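Long-range contacts in chitinase (Chromobacterium violaceum, PDB 4TXG), which probably hydrolyses the glycosidic bonds of chitin, as a chitin-binding glycoside hydrolase of family 18: residues A[171-182]-A[623-633]; A[521-532]-A[605-613]. All blocks are in the same frame, centred on the assembly; numbering follows the deposited sequence.

Interaction 1: residues A[171-182]-A[623-633]; sequences PAYLASDIPWSK and FIGTTLTSLLY. With CS (cesium ion), chain N.
Tyr633 and Lys182 meet in a CH-pi contact: Lys182 CA stands over one face of the Tyr633 ring, 4.0 Å from its centroid, and Ser181 O lies over the same face, both offset from its centre. The lysine chain runs back toward Ser630, one turn earlier, its CD 3.4 Å from Ser630 OG. Other direct contacts are mostly apolar. Ile624 CG2, anti to the backbone N, reaches the ring edge of Tyr173, 3.6 Å from CD2; Pro171 CB packs against Phe623 CZ at 3.7 Å. Pro179, centre of an inverse gamma turn, offers its CB and CG to the methyls of Thr626 and Thr629. No direct hydrogen bond joins the segments, but two waters bridge them. One accepts from Tyr173 OH (2.7 Å) and donates to Gly625 O; the other donates to Ser181 O and Tyr633 OH, a hydroxyl also bonded to Asn150 O. On the outer side of the 171-182 loop a cesium ion binds Ser176 O and Ile178 O. The loop after barrel strand 155-161 is thus laid on the end of strand 621-624 and on helix 627-636 by carbon surfaces and water, while Lys182 O is buried with no polar partner in the model.

Interaction 2: residues A[521-532]-A[605-613]; sequences PMWHAKNLEKGL and LAGDYDWKA. With CS (cesium ion), chain C.
Trp523, with chi1 at 29°, well away from a staggered value, turns its indole toward the 605-613 segment, and Tyr609, with CG between its backbone N and carbonyl carbon (chi1 62°), lays its ring along helix 522-530. The first rotation brings Trp523 NE1 to Ala606 O at 2.8 Å in a nearly straight hydrogen bond, its N-H...O angle 176°. The acceptor lies in the indole plane and the donor in the carbonyl plane, a coplanar geometry that, with Pro521 CG over the ring centre, would restrain the tilt of the ring. The same indole edge faces Asp608 O, 3.1 Å from Trp523 CD1. Nearby, Met522 N in the first turn of the helix makes a weak bond to Gly607 O.

Tyr609 packs on three helix residues. Tyr609 CB meets Trp523 CB at 3.5 Å. Tyr609 CD2 meets Met522 CB at 3.7 Å. Lys526 CG stands almost on the Tyr609 ring normal, 3.9 Å from the centroid, a CH-pi contact. The lysine chain continues past the phenol, Lys526 CE lying 3.8 Å from Tyr609 OH; the hydroxyl itself has Glu582 as its main polar partner. Lys526 NZ ends in salt bridges to Glu529 OE1, on its syn lone pair, and to Asp581.

Beyond the Schellman motif closed by Gly531, Leu532 CD1 touches the edge of the exposed Trp611 ring at CH2, 4.0 Å away. Helix 522-530 thus rests on strand 609-612 through an aromatic and aliphatic surface, with both cross-segment hydrogen bonds at its N-terminal turn. There the buried indole N-H is satisfied by a backbone carbonyl, while the lysine lends its methylenes to the tyrosine and its ammonium to two carboxylates.

In the fold
Interactions 1 and 2 lie about 13 Å apart between centres, on the same side of the chain's centre. Along the chain the order is 171-182, 521-532, 605-613, 623-633, so the pairing of interaction 2 falls within the span bridged by interaction 1. Their later segments meet in the two-stranded antiparallel sheet of 609-612 and 621-624, where Asp610 OD2 receives Thr626 N, and Asp608 OD1 receives Leu628 N at the start of helix 627-636. The segment 605-613 follows strand 599-603 of the family 18 TIM barrel. The hairpin and helix thus join this barrel strand's exit to helix 522-530 and to the loop after strand 155-161, the neighbouring barrel strand.

Interaction 1: residues A[171-182]-A[623-633]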
# COMPACT_ATOMS: atom_id res chain seq x y z
N PRO A 171 -4.44 -7.87 -26.43
CA PRO A 171 -5.73 -7.81 -25.73
C PRO A 171 -5.96 -6.49 -25.00
O PRO A 171 -5.11 -6.04 -24.23
CB PRO A 171 -5.65 -8.97 -24.73
CG PRO A 171 -4.78 -9.97 -25.42
CD PRO A 171 -3.75 -9.15 -26.17
N ALA A 172 -7.11 -5.87 -25.26
CA ALA A 172 -7.46 -4.61 -24.62
C ALA A 172 -8.20 -4.86 -23.33
O ALA A 172 -8.91 -5.86 -23.19
CB ALA A 172 -8.31 -3.74 -25.56
N TYR A 173 -8.04 -3.95 -22.38
CA TYR A 173 -8.88 -3.93 -21.20
C TYR A 173 -9.30 -2.49 -20.99
O TYR A 173 -8.50 -1.66 -20.58
CB TYR A 173 -8.17 -4.49 -19.98
CG TYR A 173 -9.10 -4.69 -18.80
CD1 TYR A 173 -9.35 -3.66 -17.91
CD2 TYR A 173 -9.73 -5.91 -18.59
CE1 TYR A 173 -10.21 -3.84 -16.83
CE2 TYR A 173 -10.59 -6.11 -17.52
CZ TYR A 173 -10.82 -5.07 -16.64
OH TYR A 173 -11.67 -5.26 -15.57
N LEU A 174 -10.57 -2.22 -21.28
CA LEU A 174 -11.09 -0.86 -21.30
C LEU A 174 -11.95 -0.59 -20.07
O LEU A 174 -12.29 -1.52 -19.34
CB LEU A 174 -11.91 -0.62 -22.57
CG LEU A 174 -11.16 -0.96 -23.86
CD1 LEU A 174 -12.04 -0.59 -25.05
CD2 LEU A 174 -9.82 -0.21 -23.90
N ALA A 175 -12.30 0.67 -19.85
CA ALA A 175 -13.06 1.03 -18.65
C ALA A 175 -14.43 0.34 -18.69
O ALA A 175 -15.04 0.08 -17.65
CB ALA A 175 -13.21 2.55 -18.54
N SER A 176 -14.89 0.02 -19.89
CA SER A 176 -16.15 -0.69 -20.06
C SER A 176 -16.07 -2.17 -19.69
O SER A 176 -17.10 -2.83 -19.58
CB SER A 176 -16.63 -0.54 -21.51
OG SER A 176 -15.61 -0.91 -22.42
N ASP A 177 -14.86 -2.70 -19.50
CA ASP A 177 -14.66 -4.10 -19.12
C ASP A 177 -14.60 -4.31 -17.60
O ASP A 177 -14.59 -5.44 -17.11
CB ASP A 177 -13.37 -4.64 -19.75
CG ASP A 177 -13.42 -4.64 -21.26
OD1 ASP A 177 -14.46 -5.07 -21.81
OD2 ASP A 177 -12.45 -4.20 -21.91
N ILE A 178 -14.53 -3.20 -16.87
CA ILE A 178 -14.47 -3.22 -15.42
C ILE A 178 -15.76 -3.78 -14.82
O ILE A 178 -16.85 -3.47 -15.31
CB ILE A 178 -14.22 -1.79 -14.87
CG1 ILE A 178 -12.83 -1.28 -15.27
CG2 ILE A 178 -14.40 -1.72 -13.36
CD1 ILE A 178 -12.60 0.19 -14.90
N PRO A 179 -15.65 -4.64 -13.79
CA PRO A 179 -16.85 -5.11 -13.08
C PRO A 179 -17.39 -4.06 -12.11
O PRO A 179 -17.25 -4.19 -10.89
CB PRO A 179 -16.34 -6.35 -12.32
CG PRO A 179 -14.89 -6.04 -12.07
CD PRO A 179 -14.42 -5.31 -13.31
N TRP A 180 -18.00 -3.02 -12.66
CA TRP A 180 -18.48 -1.90 -11.87
C TRP A 180 -19.42 -2.28 -10.73
O TRP A 180 -19.42 -1.64 -9.68
CB TRP A 180 -19.18 -0.89 -12.78
CG TRP A 180 -18.23 -0.12 -13.65
CD1 TRP A 180 -17.76 -0.48 -14.88
CD2 TRP A 180 -17.65 1.16 -13.35
NE1 TRP A 180 -16.92 0.50 -15.37
CE2 TRP A 180 -16.84 1.51 -14.44
CE3 TRP A 180 -17.75 2.03 -12.27
CZ2 TRP A 180 -16.11 2.70 -14.48
CZ3 TRP A 180 -17.04 3.23 -12.31
CH2 TRP A 180 -16.22 3.54 -13.41
N SER A 181 -20.22 -3.33 -10.93
CA SER A 181 -21.21 -3.72 -9.93
C SER A 181 -20.61 -4.51 -8.77
O SER A 181 -21.33 -4.90 -7.85
CB SER A 181 -22.34 -4.54 -10.57
OG SER A 181 -21.86 -5.81 -10.97
N LYS A 182 -19.30 -4.76 -8.82
CA LYS A 182 -18.66 -5.61 -7.82
C LYS A 182 -17.48 -4.93 -7.13
O LYS A 182 -16.76 -5.56 -6.36
CB LYS A 182 -18.20 -6.92 -8.46
CG LYS A 182 -19.32 -7.65 -9.21
CD LYS A 182 -18.87 -9.01 -9.71
CE LYS A 182 -19.96 -9.69 -10.53
NZ LYS A 182 -21.27 -9.73 -9.82
N PHE A 623 -9.38 -16.50 -20.09
CA PHE A 623 -9.05 -15.20 -20.64
C PHE A 623 -9.53 -14.18 -19.63
O PHE A 623 -9.91 -14.54 -18.51
CB PHE A 623 -9.70 -15.01 -22.02
CG PHE A 623 -9.10 -13.87 -22.83
CD1 PHE A 623 -7.75 -13.86 -23.14
CD2 PHE A 623 -9.90 -12.84 -23.28
CE1 PHE A 623 -7.20 -12.82 -23.88
CE2 PHE A 623 -9.36 -11.80 -24.03
CZ PHE A 623 -8.01 -11.80 -24.33
N ILE A 624 -9.52 -12.92 -20.03
CA ILE A 624 -9.92 -11.82 -19.17
C ILE A 624 -11.31 -12.04 -18.60
O ILE A 624 -12.25 -12.36 -19.33
CB ILE A 624 -9.88 -10.50 -19.96
CG1 ILE A 624 -8.45 -10.18 -20.41
CG2 ILE A 624 -10.50 -9.37 -19.15
CD1 ILE A 624 -8.37 -8.98 -21.36
N GLY A 625 -11.45 -11.89 -17.28
CA GLY A 625 -12.73 -12.11 -16.64
C GLY A 625 -12.78 -11.54 -15.25
O GLY A 625 -12.01 -10.64 -14.91
N THR A 626 -13.70 -12.06 -14.43
CA THR A 626 -13.93 -11.46 -13.12
C THR A 626 -14.06 -12.47 -11.98
O THR A 626 -14.69 -12.17 -10.97
CB THR A 626 -15.22 -10.60 -13.12
OG1 THR A 626 -16.35 -11.43 -13.41
CG2 THR A 626 -15.13 -9.47 -14.15
N THR A 627 -13.47 -13.66 -12.12
CA THR A 627 -13.63 -14.70 -11.09
C THR A 627 -13.16 -14.26 -9.70
O THR A 627 -13.89 -14.42 -8.71
CB THR A 627 -12.88 -15.98 -11.50
OG1 THR A 627 -13.54 -16.55 -12.63
CG2 THR A 627 -12.89 -17.00 -10.36
N LEU A 628 -11.96 -13.70 -9.60
CA LEU A 628 -11.44 -13.35 -8.28
C LEU A 628 -12.17 -12.15 -7.65
O LEU A 628 -12.49 -12.16 -6.46
CB LEU A 628 -9.93 -13.07 -8.35
CG LEU A 628 -9.09 -14.24 -8.87
CD1 LEU A 628 -7.61 -13.89 -8.80
CD2 LEU A 628 -9.37 -15.54 -8.11
N THR A 629 -12.45 -11.14 -8.45
CA THR A 629 -13.20 -10.00 -7.95
C THR A 629 -14.62 -10.42 -7.57
O THR A 629 -15.18 -9.93 -6.59
CB THR A 629 -13.23 -8.87 -8.98
OG1 THR A 629 -11.89 -8.38 -9.15
CG2 THR A 629 -14.11 -7.72 -8.52
N SER A 630 -15.20 -11.35 -8.32
CA SER A 630 -16.54 -11.84 -8.01
C SER A 630 -16.55 -12.61 -6.69
O SER A 630 -17.51 -12.52 -5.91
CB SER A 630 -17.07 -12.74 -9.14
OG SER A 630 -17.31 -11.97 -10.31
N LEU A 631 -15.48 -13.36 -6.45
CA LEU A 631 -15.36 -14.09 -5.19
C LEU A 631 -15.24 -13.11 -4.03
O LEU A 631 -15.90 -13.28 -3.00
CB LEU A 631 -14.15 -15.02 -5.21
CG LEU A 631 -13.81 -15.76 -3.91
CD1 LEU A 631 -14.97 -16.62 -3.43
CD2 LEU A 631 -12.55 -16.61 -4.11
N LEU A 632 -14.41 -12.08 -4.19
CA LEU A 632 -14.29 -11.05 -3.16
C LEU A 632 -15.64 -10.37 -2.89
O LEU A 632 -16.07 -10.23 -1.74
CB LEU A 632 -13.24 -10.01 -3.56
CG LEU A 632 -11.78 -10.43 -3.51
CD1 LEU A 632 -10.90 -9.37 -4.17
CD2 LEU A 632 -11.34 -10.70 -2.08
N TYR A 633 -16.30 -9.95 -3.96
CA TYR A 633 -17.57 -9.25 -3.83
C TYR A 633 -18.66 -10.13 -3.21
O TYR A 633 -19.42 -9.68 -2.35
CB TYR A 633 -18.05 -8.72 -5.18
CG TYR A 633 -19.40 -8.07 -5.05
CD1 TYR A 633 -19.54 -6.86 -4.39
CD2 TYR A 633 -20.55 -8.70 -5.52
CE1 TYR A 633 -20.77 -6.27 -4.22
CE2 TYR A 633 -21.79 -8.12 -5.36
CZ TYR A 633 -21.90 -6.91 -4.72
OH TYR A 633 -23.14 -6.32 -4.55
CS CS N . -18.92 -4.65 -17.57
O HOH W 1 -11.45 -7.72 -14.53
O HOH W 2 -23.94 -6.00 -7.40
O HOH W 3 -19.98 -3.16 -20.11
O HOH W 4 -20.89 -2.60 -16.70

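Interaction 2: residues A[521-532]-A[605-613]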
# COMPACT_ATOMS: atom_id res chain seq x y z
N PRO A 521 -0.65 -12.65 -16.61
CA PRO A 521 -1.98 -12.49 -16.02
C PRO A 521 -2.44 -13.83 -15.46
O PRO A 521 -1.99 -14.86 -15.96
CB PRO A 521 -2.84 -12.04 -17.20
CG PRO A 521 -2.18 -12.67 -18.40
CD PRO A 521 -0.69 -12.60 -18.09
N MET A 522 -3.32 -13.83 -14.46
CA MET A 522 -3.72 -15.11 -13.88
C MET A 522 -4.51 -15.99 -14.87
O MET A 522 -4.50 -17.22 -14.73
CB MET A 522 -4.52 -14.89 -12.58
CG MET A 522 -3.62 -14.87 -11.32
SD MET A 522 -2.50 -16.29 -11.23
CE MET A 522 -3.68 -17.63 -11.27
N TRP A 523 -5.16 -15.40 -15.87
CA TRP A 523 -5.80 -16.27 -16.87
C TRP A 523 -4.76 -17.10 -17.61
O TRP A 523 -5.01 -18.27 -17.94
CB TRP A 523 -6.65 -15.50 -17.90
CG TRP A 523 -6.26 -14.07 -18.25
CD1 TRP A 523 -6.61 -12.93 -17.56
CD2 TRP A 523 -5.55 -13.62 -19.42
NE1 TRP A 523 -6.13 -11.82 -18.21
CE2 TRP A 523 -5.47 -12.21 -19.35
CE3 TRP A 523 -4.95 -14.27 -20.50
CZ2 TRP A 523 -4.82 -11.44 -20.32
CZ3 TRP A 523 -4.31 -13.51 -21.47
CH2 TRP A 523 -4.25 -12.11 -21.37
N HIS A 524 -3.58 -16.53 -17.87
CA HIS A 524 -2.57 -17.31 -18.56
C HIS A 524 -2.04 -18.41 -17.65
O HIS A 524 -1.84 -19.53 -18.10
CB HIS A 524 -1.43 -16.42 -19.08
CG HIS A 524 -0.41 -17.19 -19.87
ND1 HIS A 524 -0.74 -17.91 -20.99
CD2 HIS A 524 0.92 -17.37 -19.68
CE1 HIS A 524 0.35 -18.49 -21.47
NE2 HIS A 524 1.36 -18.19 -20.68
N ALA A 525 -1.84 -18.10 -16.37
CA ALA A 525 -1.42 -19.12 -15.41
C ALA A 525 -2.45 -20.25 -15.29
O ALA A 525 -2.08 -21.41 -15.11
CB ALA A 525 -1.17 -18.49 -14.04
N LYS A 526 -3.73 -19.91 -15.40
CA LYS A 526 -4.78 -20.93 -15.36
C LYS A 526 -4.74 -21.81 -16.61
O LYS A 526 -4.99 -23.01 -16.53
CB LYS A 526 -6.15 -20.27 -15.18
CG LYS A 526 -6.41 -19.79 -13.74
CD LYS A 526 -6.65 -21.01 -12.85
CE LYS A 526 -6.24 -20.80 -11.40
NZ LYS A 526 -6.36 -22.09 -10.62
N ASN A 527 -4.43 -21.22 -17.77
CA ASN A 527 -4.24 -22.02 -18.97
C ASN A 527 -3.02 -22.94 -18.88
O ASN A 527 -3.08 -24.10 -19.28
CB ASN A 527 -4.14 -21.13 -20.21
CG ASN A 527 -5.50 -20.60 -20.66
OD1 ASN A 527 -6.52 -21.26 -20.45
ND2 ASN A 527 -5.51 -19.42 -21.27
N LEU A 528 -1.92 -22.44 -18.33
CA LEU A 528 -0.72 -23.28 -18.20
C LEU A 528 -1.02 -24.50 -17.33
O LEU A 528 -0.59 -25.61 -17.64
CB LEU A 528 0.45 -22.49 -17.63
CG LEU A 528 1.03 -21.42 -18.56
CD1 LEU A 528 2.19 -20.70 -17.90
CD2 LEU A 528 1.46 -22.04 -19.89
N GLU A 529 -1.76 -24.26 -16.25
CA GLU A 529 -2.19 -25.33 -15.34
C GLU A 529 -3.00 -26.38 -16.09
O GLU A 529 -2.90 -27.59 -15.83
CB GLU A 529 -3.02 -24.72 -14.18
CG GLU A 529 -3.46 -25.73 -13.12
CD GLU A 529 -4.40 -25.15 -12.06
OE1 GLU A 529 -4.54 -23.90 -11.98
OE2 GLU A 529 -5.02 -25.94 -11.31
N LYS A 530 -3.80 -25.91 -17.04
CA LYS A 530 -4.68 -26.77 -17.84
C LYS A 530 -3.96 -27.43 -19.01
O LYS A 530 -4.54 -28.28 -19.68
CB LYS A 530 -5.85 -25.96 -18.38
CG LYS A 530 -6.87 -25.57 -17.35
CD LYS A 530 -7.94 -26.64 -17.21
CE LYS A 530 -8.55 -26.96 -18.56
NZ LYS A 530 -9.85 -27.69 -18.44
N GLY A 531 -2.72 -27.03 -19.26
CA GLY A 531 -1.97 -27.54 -20.40
C GLY A 531 -2.33 -26.86 -21.72
O GLY A 531 -2.21 -27.47 -22.79
N LEU A 532 -2.79 -25.62 -21.62
CA LEU A 532 -3.17 -24.81 -22.79
C LEU A 532 -2.18 -23.66 -22.95
O LEU A 532 -1.81 -23.00 -21.98
CB LEU A 532 -4.59 -24.27 -22.63
CG LEU A 532 -5.70 -25.32 -22.45
CD1 LEU A 532 -7.01 -24.64 -22.08
CD2 LEU A 532 -5.87 -26.16 -23.71
N LEU A 605 -6.81 -5.02 -12.72
CA LEU A 605 -8.10 -5.53 -13.20
C LEU A 605 -7.95 -6.49 -14.39
O LEU A 605 -8.62 -7.53 -14.45
CB LEU A 605 -9.01 -4.36 -13.57
CG LEU A 605 -9.65 -3.69 -12.34
CD1 LEU A 605 -10.06 -2.25 -12.66
CD2 LEU A 605 -10.87 -4.50 -11.90
N ALA A 606 -7.05 -6.17 -15.32
CA ALA A 606 -6.92 -6.96 -16.54
C ALA A 606 -6.37 -8.37 -16.31
O ALA A 606 -6.41 -9.21 -17.21
CB ALA A 606 -6.04 -6.23 -17.54
N GLY A 607 -5.85 -8.63 -15.12
CA GLY A 607 -5.31 -9.95 -14.82
C GLY A 607 -6.32 -10.97 -14.32
O GLY A 607 -6.02 -12.17 -14.27
N ASP A 608 -7.51 -10.51 -13.94
CA ASP A 608 -8.55 -11.43 -13.43
C ASP A 608 -9.08 -12.27 -14.60
O ASP A 608 -8.92 -11.89 -15.76
CB ASP A 608 -9.67 -10.63 -12.76
CG ASP A 608 -10.53 -11.48 -11.83
OD1 ASP A 608 -10.31 -12.71 -11.72
OD2 ASP A 608 -11.45 -10.90 -11.21
N TYR A 609 -9.70 -13.40 -14.29
CA TYR A 609 -9.95 -14.41 -15.32
C TYR A 609 -11.35 -15.02 -15.30
O TYR A 609 -12.05 -14.95 -14.30
CB TYR A 609 -8.92 -15.54 -15.19
CG TYR A 609 -8.95 -16.29 -13.87
CD1 TYR A 609 -9.81 -17.37 -13.68
CD2 TYR A 609 -8.10 -15.94 -12.82
CE1 TYR A 609 -9.84 -18.07 -12.49
CE2 TYR A 609 -8.12 -16.64 -11.62
CZ TYR A 609 -8.99 -17.70 -11.46
OH TYR A 609 -9.03 -18.41 -10.28
N ASP A 610 -11.74 -15.59 -16.44
CA ASP A 610 -12.91 -16.45 -16.57
C ASP A 610 -12.64 -17.52 -17.62
O ASP A 610 -11.81 -17.33 -18.51
CB ASP A 610 -14.16 -15.67 -16.97
CG ASP A 610 -14.91 -15.08 -15.79
OD1 ASP A 610 -15.13 -15.79 -14.79
OD2 ASP A 610 -15.29 -13.89 -15.88
N TRP A 611 -13.35 -18.63 -17.52
CA TRP A 611 -13.33 -19.63 -18.59
C TRP A 611 -14.18 -19.15 -19.75
O TRP A 611 -15.35 -18.81 -19.58
CB TRP A 611 -13.83 -20.98 -18.09
CG TRP A 611 -13.79 -22.05 -19.14
CD1 TRP A 611 -14.85 -22.56 -19.83
CD2 TRP A 611 -12.63 -22.74 -19.62
NE1 TRP A 611 -14.43 -23.54 -20.71
CE2 TRP A 611 -13.07 -23.66 -20.60
CE3 TRP A 611 -11.27 -22.67 -19.33
CZ2 TRP A 611 -12.19 -24.50 -21.29
CZ3 TRP A 611 -10.40 -23.51 -20.00
CH2 TRP A 611 -10.86 -24.41 -20.97
N LYS A 612 -13.58 -19.13 -20.94
CA LYS A 612 -14.30 -18.71 -22.14
C LYS A 612 -14.46 -19.87 -23.11
O LYS A 612 -13.55 -20.16 -23.89
CB LYS A 612 -13.57 -17.54 -22.81
CG LYS A 612 -13.40 -16.34 -21.89
CD LYS A 612 -14.75 -15.73 -21.56
CE LYS A 612 -14.61 -14.53 -20.64
NZ LYS A 612 -15.94 -13.97 -20.27
N ALA A 613 -15.62 -20.51 -23.08
CA ALA A 613 -15.87 -21.76 -23.80
C ALA A 613 -15.73 -21.63 -25.32
O ALA A 613 -15.33 -22.59 -25.99
CB ALA A 613 -17.26 -22.29 -23.45
CS CS C . -1.18 -29.93 -14.88